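Local coordinates for flagellar hook-associated protein (PDB 4UT1) that probably serves as a structural component of the bacterial flagellum, forming part of the junction between hook and filament, at residues Q348-S353 / A418-T423; T480-N485 / F560-N565; G526-I531 / S547-G552. All blocks are in the same frame, centred on the assembly; numbering follows the deposited sequence.

Contact 1: residues Q348-S353 / A418-T423; sequences QNNTGS and AGDSFT
The carboxylate oxygen Asp420 OD1 takes Thr351 N at 2.9 Å, with weaker help from Gly352 N and with a water that donates to it. This ties the loop following strand 343-346 to the segment 418-423, which leads into strand 421-425 in the antiparallel sheet of the D2-like domain. Thr351 N meets OD1 on its syn side, 25° out of the carboxylate plane, while Gly352 N also leans weakly on OD2. Asn417 N binds OD2 and Asn417 ND2 binds Thr351 OG1, so Asn417, three residues before Asp420, holds both partners. The same water accepts from Thr351 OG1 and donates to Ala418 O, closing a second route between the segments.

Beside this, one side-chain amide serves both backbone groups of Ser421. Ser421 N gives a nearly straight bond to Asn350 OD1 (2.8 Å, 167° at the hydrogen), and Asn350 ND2 returns a more bent one to Ser421 O at 3.1 Å. With CG set beside its own backbone N (chi1 -78°), Asn350 brings its amide up to the strand. A second water links Asn350 OD1 to Gly419 O. Asn350 ND2 also lies over one face of the Phe422 ring, toward its rim, 3.8 Å from CZ.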
loop_
_atom_site.group_PDB
_atom_site.type_symbol
_atom_site.label_atom_id
_atom_site.label_comp_id
_atom_site.label_asym_id
_atom_site.label_seq_id
_atom_site.Cartn_x
_atom_site.Cartn_y
_atom_site.Cartn_z
ATOM N N GLN A 348 -10.915 -11.951 15.681
ATOM C CA GLN A 348 -11.379 -13.172 16.328
ATOM C C GLN A 348 -12.266 -12.870 17.541
ATOM O O GLN A 348 -12.997 -13.736 18.011
ATOM C CB GLN A 348 -10.194 -14.041 16.750
ATOM C CG GLN A 348 -9.492 -14.737 15.586
ATOM C CD GLN A 348 -10.389 -15.743 14.871
ATOM O OE1 GLN A 348 -11.414 -15.378 14.286
ATOM N NE2 GLN A 348 -10.006 -17.018 14.921
ATOM N N ASN A 349 -12.188 -11.646 18.049
ATOM C CA ASN A 349 -13.012 -11.238 19.184
ATOM C C ASN A 349 -14.440 -10.867 18.776
ATOM O O ASN A 349 -15.289 -10.667 19.637
ATOM C CB ASN A 349 -12.370 -10.054 19.922
ATOM C CG ASN A 349 -11.090 -10.435 20.660
ATOM O OD1 ASN A 349 -11.125 -11.027 21.745
ATOM N ND2 ASN A 349 -9.955 -10.063 20.089
ATOM N N ASN A 350 -14.706 -10.779 17.471
ATOM C CA ASN A 350 -16.041 -10.386 16.989
ATOM C C ASN A 350 -17.163 -11.273 17.518
ATOM O O ASN A 350 -16.984 -12.479 17.690
ATOM C CB ASN A 350 -16.088 -10.383 15.460
ATOM C CG ASN A 350 -15.438 -9.163 14.872
ATOM O OD1 ASN A 350 -14.766 -8.417 15.577
ATOM N ND2 ASN A 350 -15.627 -8.948 13.574
ATOM N N THR A 351 -18.310 -10.659 17.790
ATOM C CA THR A 351 -19.489 -11.387 18.254
ATOM C C THR A 351 -20.582 -11.366 17.177
ATOM O O THR A 351 -21.411 -12.271 17.104
ATOM C CB THR A 351 -20.032 -10.806 19.589
ATOM O OG1 THR A 351 -20.482 -9.462 19.386
ATOM C CG2 THR A 351 -18.935 -10.809 20.656
ATOM N N GLY A 352 -20.570 -10.341 16.330
ATOM C CA GLY A 352 -21.472 -10.291 15.197
ATOM C C GLY A 352 -20.956 -11.175 14.070
ATOM O O GLY A 352 -19.865 -11.743 14.164
ATOM N N SER A 353 -21.728 -11.284 12.995
ATOM C CA SER A 353 -21.367 -12.187 11.908
ATOM C C SER A 353 -21.130 -11.472 10.580
ATOM O O SER A 353 -21.021 -12.120 9.541
ATOM C CB SER A 353 -22.461 -13.237 11.725
ATOM O OG SER A 353 -23.691 -12.602 11.428
ATOM N N ALA A 418 -21.523 -3.976 18.271
ATOM C CA ALA A 418 -20.596 -3.092 18.977
ATOM C C ALA A 418 -19.419 -3.912 19.481
ATOM O O ALA A 418 -19.612 -4.987 20.046
ATOM C CB ALA A 418 -21.277 -2.393 20.138
ATOM N N GLY A 419 -18.209 -3.407 19.280
ATOM C CA GLY A 419 -17.016 -4.134 19.683
ATOM C C GLY A 419 -16.395 -4.921 18.545
ATOM O O GLY A 419 -15.272 -5.413 18.669
ATOM N N ASP A 420 -17.113 -5.050 17.433
ATOM C CA ASP A 420 -16.586 -5.807 16.305
ATOM C C ASP A 420 -15.511 -5.004 15.562
ATOM O O ASP A 420 -15.571 -3.773 15.474
ATOM C CB ASP A 420 -17.702 -6.206 15.338
ATOM C CG ASP A 420 -18.529 -7.378 15.837
ATOM O OD1 ASP A 420 -18.219 -7.934 16.915
ATOM O OD2 ASP A 420 -19.486 -7.755 15.128
ATOM N N SER A 421 -14.528 -5.708 15.017
ATOM C CA SER A 421 -13.436 -5.061 14.302
ATOM C C SER A 421 -13.033 -5.902 13.093
ATOM O O SER A 421 -13.174 -7.125 13.123
ATOM C CB SER A 421 -12.226 -4.866 15.227
ATOM O OG SER A 421 -11.171 -4.191 14.569
ATOM N N PHE A 422 -12.554 -5.233 12.039
ATOM C CA PHE A 422 -12.023 -5.901 10.846
ATOM C C PHE A 422 -10.646 -5.359 10.479
ATOM O O PHE A 422 -10.446 -4.148 10.369
ATOM C CB PHE A 422 -12.976 -5.741 9.653
ATOM C CG PHE A 422 -14.348 -6.300 9.903
ATOM C CD1 PHE A 422 -15.298 -5.556 10.592
ATOM C CD2 PHE A 422 -14.680 -7.569 9.469
ATOM C CE1 PHE A 422 -16.554 -6.073 10.839
ATOM C CE2 PHE A 422 -15.933 -8.090 9.712
ATOM C CZ PHE A 422 -16.871 -7.339 10.397
ATOM N N THR A 423 -9.684 -6.256 10.288
ATOM C CA THR A 423 -8.384 -5.816 9.819
ATOM C C THR A 423 -8.447 -5.617 8.323
ATOM O O THR A 423 -8.931 -6.470 7.589
ATOM C CB THR A 423 -7.280 -6.813 10.157
ATOM O OG1 THR A 423 -7.290 -7.030 11.559
ATOM C CG2 THR A 423 -5.915 -6.257 9.732
HETATM O O HOH W 1 -13.608 -7.457 18.139
HETATM O O HOH W 2 -18.666 -7.606 19.568
#

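Contact 2: residues T480-N485 / F560-N565; sequences TTLAYN and FTIGAN. With EDO (1,2-ethanediol), chain J.
Leu482 and Ile562 reach out from neighbouring strands on the same side of the sheet, and their side chains run at a slant to one another, meeting through the methyls Leu482 CD1 and Ile562 CD1 at 4.2 Å. Residues 480-485 and 560-564 run antiparallel, 161° between their directions, on strands 480-485 and 559-564, which are adjacent inner strands of one five-stranded sheet of the D3 domain. Thr480 with Ile562 and Leu482 with Phe560 are hydrogen-bonded pairs. The shortest of their four bonds is Leu482 N to Phe560 O, 2.7 Å. Phe560, Ile562, Thr480 and Leu482 share one face, where Phe560 and Ile562 continue onto strand 546-551 of the facing sheet.

On the other face Thr481 and Thr561 lie side by side and point the same way. Their closest approach sets a hydroxyl against a methyl, Thr481 OG1 to Thr561 CG2 at 3.9 Å. In Thr561 a chi1 of 60° places OG1 between the backbone N and the carbonyl carbon, and this hydroxyl makes a weak bond to Ala453 O on the next strand. Back on the Leu482 face, Thr480 OG1 donates to a water 3.0 Å away that in turn donates to Ile562 O. The Thr561 and Thr480 hydroxyls thus bond to a carbonyl and a water, no side-chain hydrogen bond joins the two segments directly, and the backbone bonds carry the polar pairing.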
loop_
_atom_site.group_PDB
_atom_site.type_symbol
_atom_site.label_atom_id
_atom_site.label_comp_id
_atom_site.label_asym_id
_atom_site.label_seq_id
_atom_site.Cartn_x
_atom_site.Cartn_y
_atom_site.Cartn_z
ATOM N N THR A 480 -17.180 12.404 -38.035
ATOM C CA THR A 480 -17.670 13.745 -37.734
ATOM C C THR A 480 -16.890 14.785 -38.530
ATOM O O THR A 480 -15.663 14.771 -38.550
ATOM C CB THR A 480 -17.558 14.058 -36.239
ATOM O OG1 THR A 480 -18.375 13.133 -35.516
ATOM C CG2 THR A 480 -18.032 15.467 -35.948
ATOM N N THR A 481 -17.604 15.692 -39.190
ATOM C CA THR A 481 -16.942 16.707 -40.005
ATOM C C THR A 481 -17.301 18.098 -39.511
ATOM O O THR A 481 -18.453 18.517 -39.568
ATOM C CB THR A 481 -17.306 16.560 -41.495
ATOM O OG1 THR A 481 -16.900 15.264 -41.954
ATOM C CG2 THR A 481 -16.612 17.628 -42.334
ATOM N N LEU A 482 -16.311 18.793 -38.971
ATOM C CA LEU A 482 -16.521 20.158 -38.530
ATOM C C LEU A 482 -16.290 21.046 -39.728
ATOM O O LEU A 482 -15.420 20.770 -40.535
ATOM C CB LEU A 482 -15.574 20.519 -37.393
ATOM C CG LEU A 482 -15.644 19.548 -36.210
ATOM C CD1 LEU A 482 -14.696 20.001 -35.127
ATOM C CD2 LEU A 482 -17.100 19.473 -35.696
ATOM N N ALA A 483 -17.083 22.101 -39.845
ATOM C CA ALA A 483 -16.922 23.072 -40.926
ATOM C C ALA A 483 -16.879 24.480 -40.335
ATOM O O ALA A 483 -17.633 24.793 -39.406
ATOM C CB ALA A 483 -18.052 22.938 -41.928
ATOM N N TYR A 484 -16.002 25.326 -40.868
ATOM C CA TYR A 484 -15.850 26.687 -40.368
ATOM C C TYR A 484 -16.620 27.671 -41.234
ATOM O O TYR A 484 -16.498 27.668 -42.456
ATOM C CB TYR A 484 -14.376 27.080 -40.330
ATOM C CG TYR A 484 -14.066 28.494 -39.852
ATOM C CD1 TYR A 484 -14.247 28.855 -38.527
ATOM C CD2 TYR A 484 -13.534 29.449 -40.725
ATOM C CE1 TYR A 484 -13.928 30.116 -38.075
ATOM C CE2 TYR A 484 -13.211 30.721 -40.280
ATOM C CZ TYR A 484 -13.413 31.051 -38.962
ATOM O OH TYR A 484 -13.089 32.306 -38.497
ATOM N N ASN A 485 -17.400 28.524 -40.587
ATOM C CA ASN A 485 -18.079 29.609 -41.293
ATOM C C ASN A 485 -17.369 30.938 -41.022
ATOM O O ASN A 485 -17.363 31.414 -39.895
ATOM C CB ASN A 485 -19.546 29.662 -40.862
ATOM C CG ASN A 485 -20.327 30.694 -41.631
ATOM O OD1 ASN A 485 -20.307 31.866 -41.283
ATOM N ND2 ASN A 485 -20.995 30.270 -42.695
ATOM N N PHE A 560 -12.670 19.870 -40.829
ATOM C CA PHE A 560 -11.789 19.081 -39.976
ATOM C C PHE A 560 -12.576 17.865 -39.514
ATOM O O PHE A 560 -13.720 17.994 -39.059
ATOM C CB PHE A 560 -11.282 19.936 -38.814
ATOM C CG PHE A 560 -10.699 21.236 -39.275
ATOM C CD1 PHE A 560 -11.518 22.336 -39.488
ATOM C CD2 PHE A 560 -9.352 21.328 -39.604
ATOM C CE1 PHE A 560 -10.996 23.531 -39.977
ATOM C CE2 PHE A 560 -8.817 22.518 -40.092
ATOM C CZ PHE A 560 -9.652 23.624 -40.280
ATOM N N THR A 561 -11.994 16.681 -39.679
ATOM C CA THR A 561 -12.712 15.447 -39.383
ATOM C C THR A 561 -12.257 14.841 -38.066
ATOM O O THR A 561 -11.137 15.091 -37.602
ATOM C CB THR A 561 -12.531 14.399 -40.490
ATOM O OG1 THR A 561 -11.134 14.092 -40.636
ATOM C CG2 THR A 561 -13.065 14.921 -41.809
ATOM N N ILE A 562 -13.157 14.068 -37.468
ATOM C CA ILE A 562 -12.903 13.330 -36.239
ATOM C C ILE A 562 -13.511 11.949 -36.397
ATOM O O ILE A 562 -14.684 11.812 -36.723
ATOM C CB ILE A 562 -13.507 14.022 -34.993
ATOM C CG1 ILE A 562 -12.817 15.359 -34.726
ATOM C CG2 ILE A 562 -13.356 13.131 -33.765
ATOM C CD1 ILE A 562 -13.546 16.227 -33.713
ATOM N N GLY A 563 -12.720 10.910 -36.164
ATOM C CA GLY A 563 -13.239 9.570 -36.315
ATOM C C GLY A 563 -12.265 8.561 -35.741
ATOM O O GLY A 563 -11.259 8.937 -35.144
ATOM N N ALA A 564 -12.570 7.286 -35.928
ATOM C CA ALA A 564 -11.714 6.212 -35.431
ATOM C C ALA A 564 -10.371 6.215 -36.152
ATOM O O ALA A 564 -10.287 6.542 -37.339
ATOM C CB ALA A 564 -12.410 4.864 -35.589
ATOM N N ASN A 565 -9.313 5.855 -35.425
ATOM C CA ASN A 565 -7.966 5.861 -35.978
ATOM C C ASN A 565 -7.666 4.594 -36.772
ATOM O O ASN A 565 -8.042 3.492 -36.370
ATOM C CB ASN A 565 -6.928 6.038 -34.862
ATOM C CG ASN A 565 -5.501 6.094 -35.386
ATOM O OD1 ASN A 565 -5.267 6.271 -36.584
ATOM N ND2 ASN A 565 -4.538 5.963 -34.484
HETATM C C1 EDO J . -1.750 8.977 -36.971
HETATM O O1 EDO J . -1.995 10.372 -37.232
HETATM C C2 EDO J . -3.005 8.176 -37.304
HETATM O O2 EDO J . -2.655 6.826 -37.617
HETATM O O HOH W 3 -16.794 10.618 -35.320
#

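Contact 3: residues G526-I531 / S547-G552; sequences GASMTI and SVSLSG. With EDO (1,2-ethanediol), chain I.
Two hydroxyl pairs span the strands on one face of the sheet. Ser528 OG lies 3.0 Å from Ser549 OG, and two residues along Thr530 OG1 lies 2.9 Å from Ser547 OG. Each is a hydrogen bond in which either oxygen could be the donor. Both occur at antiparallel non-hydrogen-bonded pairs, where the backbones come close enough for short side chains to meet. All four oxygens stand beside their own backbone N, the same first-torsion choice repeated on both strands, and this turns each hydroxyl toward its cross-strand partner.

The backbone bonds alternate with these pairs: Met529 with Val548 lies between them and Ala527 with Leu550 beyond Ser528. Each has two N-H to O bonds, the shortest being Met529 N to Val548 O at 2.7 Å. Ser547 CA adds a CA-H...O contact to Met529 O at 3.2 Å. Residues 527-531 and 547-551 run 156° apart in one of two sheets of the D3 domain that pack face to face, Val548 and Ile531 against Ile562 and Leu550 against Phe560, consistent with a beta sandwich. Strand 463-470 flanks 546-551 and strand 498-502 flanks 527-533.

The other face is apolar. Met529 bends at its thioether (chi3 -73°), which brings CE over the neighbouring strand, 4.3 Å from Val548 CG2 and equally 4.3 Å from Leu550 CB. Val500 and Ile502 of strand 498-502 also touch Met529.

Just before the strand, Gly526 (phi 69°) has no CB to collide with Leu550 O, and its CA comes within 3.2 Å of that oxygen. Leu550 O also accepts from Ala527 N and, weakly, from Tyr521 OH. A 1,2-ethanediol, probably from the crystallisation liquor, donates through its O2 to Gly526 O over 2.9 Å.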
loop_
_atom_site.group_PDB
_atom_site.type_symbol
_atom_site.label_atom_id
_atom_site.label_comp_id
_atom_site.label_asym_id
_atom_site.label_seq_id
_atom_site.Cartn_x
_atom_site.Cartn_y
_atom_site.Cartn_z
ATOM N N GLY A 526 -7.189 30.553 -31.231
ATOM C CA GLY A 526 -7.323 29.114 -31.398
ATOM C C GLY A 526 -8.291 28.571 -30.355
ATOM O O GLY A 526 -8.858 29.337 -29.569
ATOM N N ALA A 527 -8.490 27.258 -30.336
ATOM C CA ALA A 527 -9.421 26.662 -29.381
ATOM C C ALA A 527 -9.023 25.245 -29.005
ATOM O O ALA A 527 -8.756 24.420 -29.881
ATOM C CB ALA A 527 -10.828 26.670 -29.937
ATOM N N SER A 528 -8.981 24.970 -27.702
ATOM C CA SER A 528 -8.820 23.603 -27.215
ATOM C C SER A 528 -10.178 23.079 -26.785
ATOM O O SER A 528 -10.766 23.565 -25.828
ATOM C CB SER A 528 -7.822 23.532 -26.057
ATOM O OG SER A 528 -6.504 23.776 -26.521
ATOM N N MET A 529 -10.682 22.087 -27.505
ATOM C CA MET A 529 -12.055 21.645 -27.307
ATOM C C MET A 529 -12.179 20.227 -26.781
ATOM O O MET A 529 -11.411 19.339 -27.152
ATOM C CB MET A 529 -12.825 21.763 -28.617
ATOM C CG MET A 529 -13.130 23.189 -29.004
ATOM S SD MET A 529 -13.749 23.294 -30.684
ATOM C CE MET A 529 -12.247 22.968 -31.613
ATOM N N THR A 530 -13.155 20.018 -25.905
ATOM C CA THR A 530 -13.500 18.671 -25.477
ATOM C C THR A 530 -14.946 18.384 -25.846
ATOM O O THR A 530 -15.841 19.199 -25.603
ATOM C CB THR A 530 -13.280 18.483 -23.975
ATOM O OG1 THR A 530 -11.877 18.557 -23.698
ATOM C CG2 THR A 530 -13.798 17.123 -23.533
ATOM N N ILE A 531 -15.173 17.236 -26.471
ATOM C CA ILE A 531 -16.519 16.842 -26.851
ATOM C C ILE A 531 -17.019 15.737 -25.917
ATOM O O ILE A 531 -16.500 14.627 -25.919
ATOM C CB ILE A 531 -16.568 16.377 -28.311
ATOM C CG1 ILE A 531 -16.068 17.499 -29.227
ATOM C CG2 ILE A 531 -17.983 15.958 -28.705
ATOM C CD1 ILE A 531 -15.753 17.047 -30.644
ATOM N N SER A 547 -10.969 14.978 -27.230
ATOM C CA SER A 547 -10.389 16.318 -27.189
ATOM C C SER A 547 -9.630 16.622 -28.468
ATOM O O SER A 547 -8.871 15.787 -28.967
ATOM C CB SER A 547 -9.458 16.488 -25.991
ATOM O OG SER A 547 -10.186 16.497 -24.770
ATOM N N VAL A 548 -9.827 17.829 -28.986
ATOM C CA VAL A 548 -9.038 18.314 -30.125
ATOM C C VAL A 548 -8.695 19.792 -29.956
ATOM O O VAL A 548 -9.431 20.536 -29.297
ATOM C CB VAL A 548 -9.777 18.125 -31.474
ATOM C CG1 VAL A 548 -9.907 16.659 -31.807
ATOM C CG2 VAL A 548 -11.168 18.798 -31.453
ATOM N N SER A 549 -7.583 20.215 -30.558
ATOM C CA SER A 549 -7.203 21.626 -30.556
ATOM C C SER A 549 -7.101 22.144 -31.980
ATOM O O SER A 549 -6.535 21.481 -32.838
ATOM C CB SER A 549 -5.871 21.845 -29.834
ATOM O OG SER A 549 -5.989 21.526 -28.460
ATOM N N LEU A 550 -7.657 23.327 -32.211
ATOM C CA LEU A 550 -7.568 24.001 -33.507
ATOM C C LEU A 550 -6.852 25.338 -33.356
ATOM O O LEU A 550 -7.119 26.094 -32.425
ATOM C CB LEU A 550 -8.961 24.210 -34.099
ATOM C CG LEU A 550 -9.089 24.887 -35.469
ATOM C CD1 LEU A 550 -8.478 24.025 -36.575
ATOM C CD2 LEU A 550 -10.556 25.189 -35.741
ATOM N N SER A 551 -5.928 25.621 -34.263
ATOM C CA SER A 551 -5.288 26.925 -34.286
ATOM C C SER A 551 -5.258 27.387 -35.734
ATOM O O SER A 551 -5.641 26.642 -36.631
ATOM C CB SER A 551 -3.882 26.869 -33.691
ATOM O OG SER A 551 -3.030 26.089 -34.500
ATOM N N GLY A 552 -4.815 28.616 -35.961
ATOM C CA GLY A 552 -4.768 29.149 -37.310
ATOM C C GLY A 552 -6.105 29.669 -37.813
ATOM O O GLY A 552 -7.095 29.735 -37.069
HETATM C C1 EDO I . -12.926 31.653 -28.701
HETATM O O1 EDO I . -14.026 30.869 -29.173
HETATM C C2 EDO I . -11.656 30.820 -28.834
HETATM O O2 EDO I . -11.467 30.412 -30.198
#

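In the fold
Contacts 2 and 3 belong to the two facing sheets of the D3 domain, with centres 12 Å apart, and contact 3 is nested in the chain between the segments of contact 2. Their apolar faces meet: Phe560 CE2 lies 3.8 Å from Leu550 CD1, and Ile562 CD1 is 3.9 Å from Ile531 CD1. Both rely on regular backbone pairing, but contact 2 is buried, whereas contact 3 is only partly so and carries a hydroxyl-rich outer face. Contact 1, in the D2-like domain with its centre 56 to 60 Å from the others, is also partly buried; there a loop is joined to a strand mainly by side-chain amide, carboxylate and water.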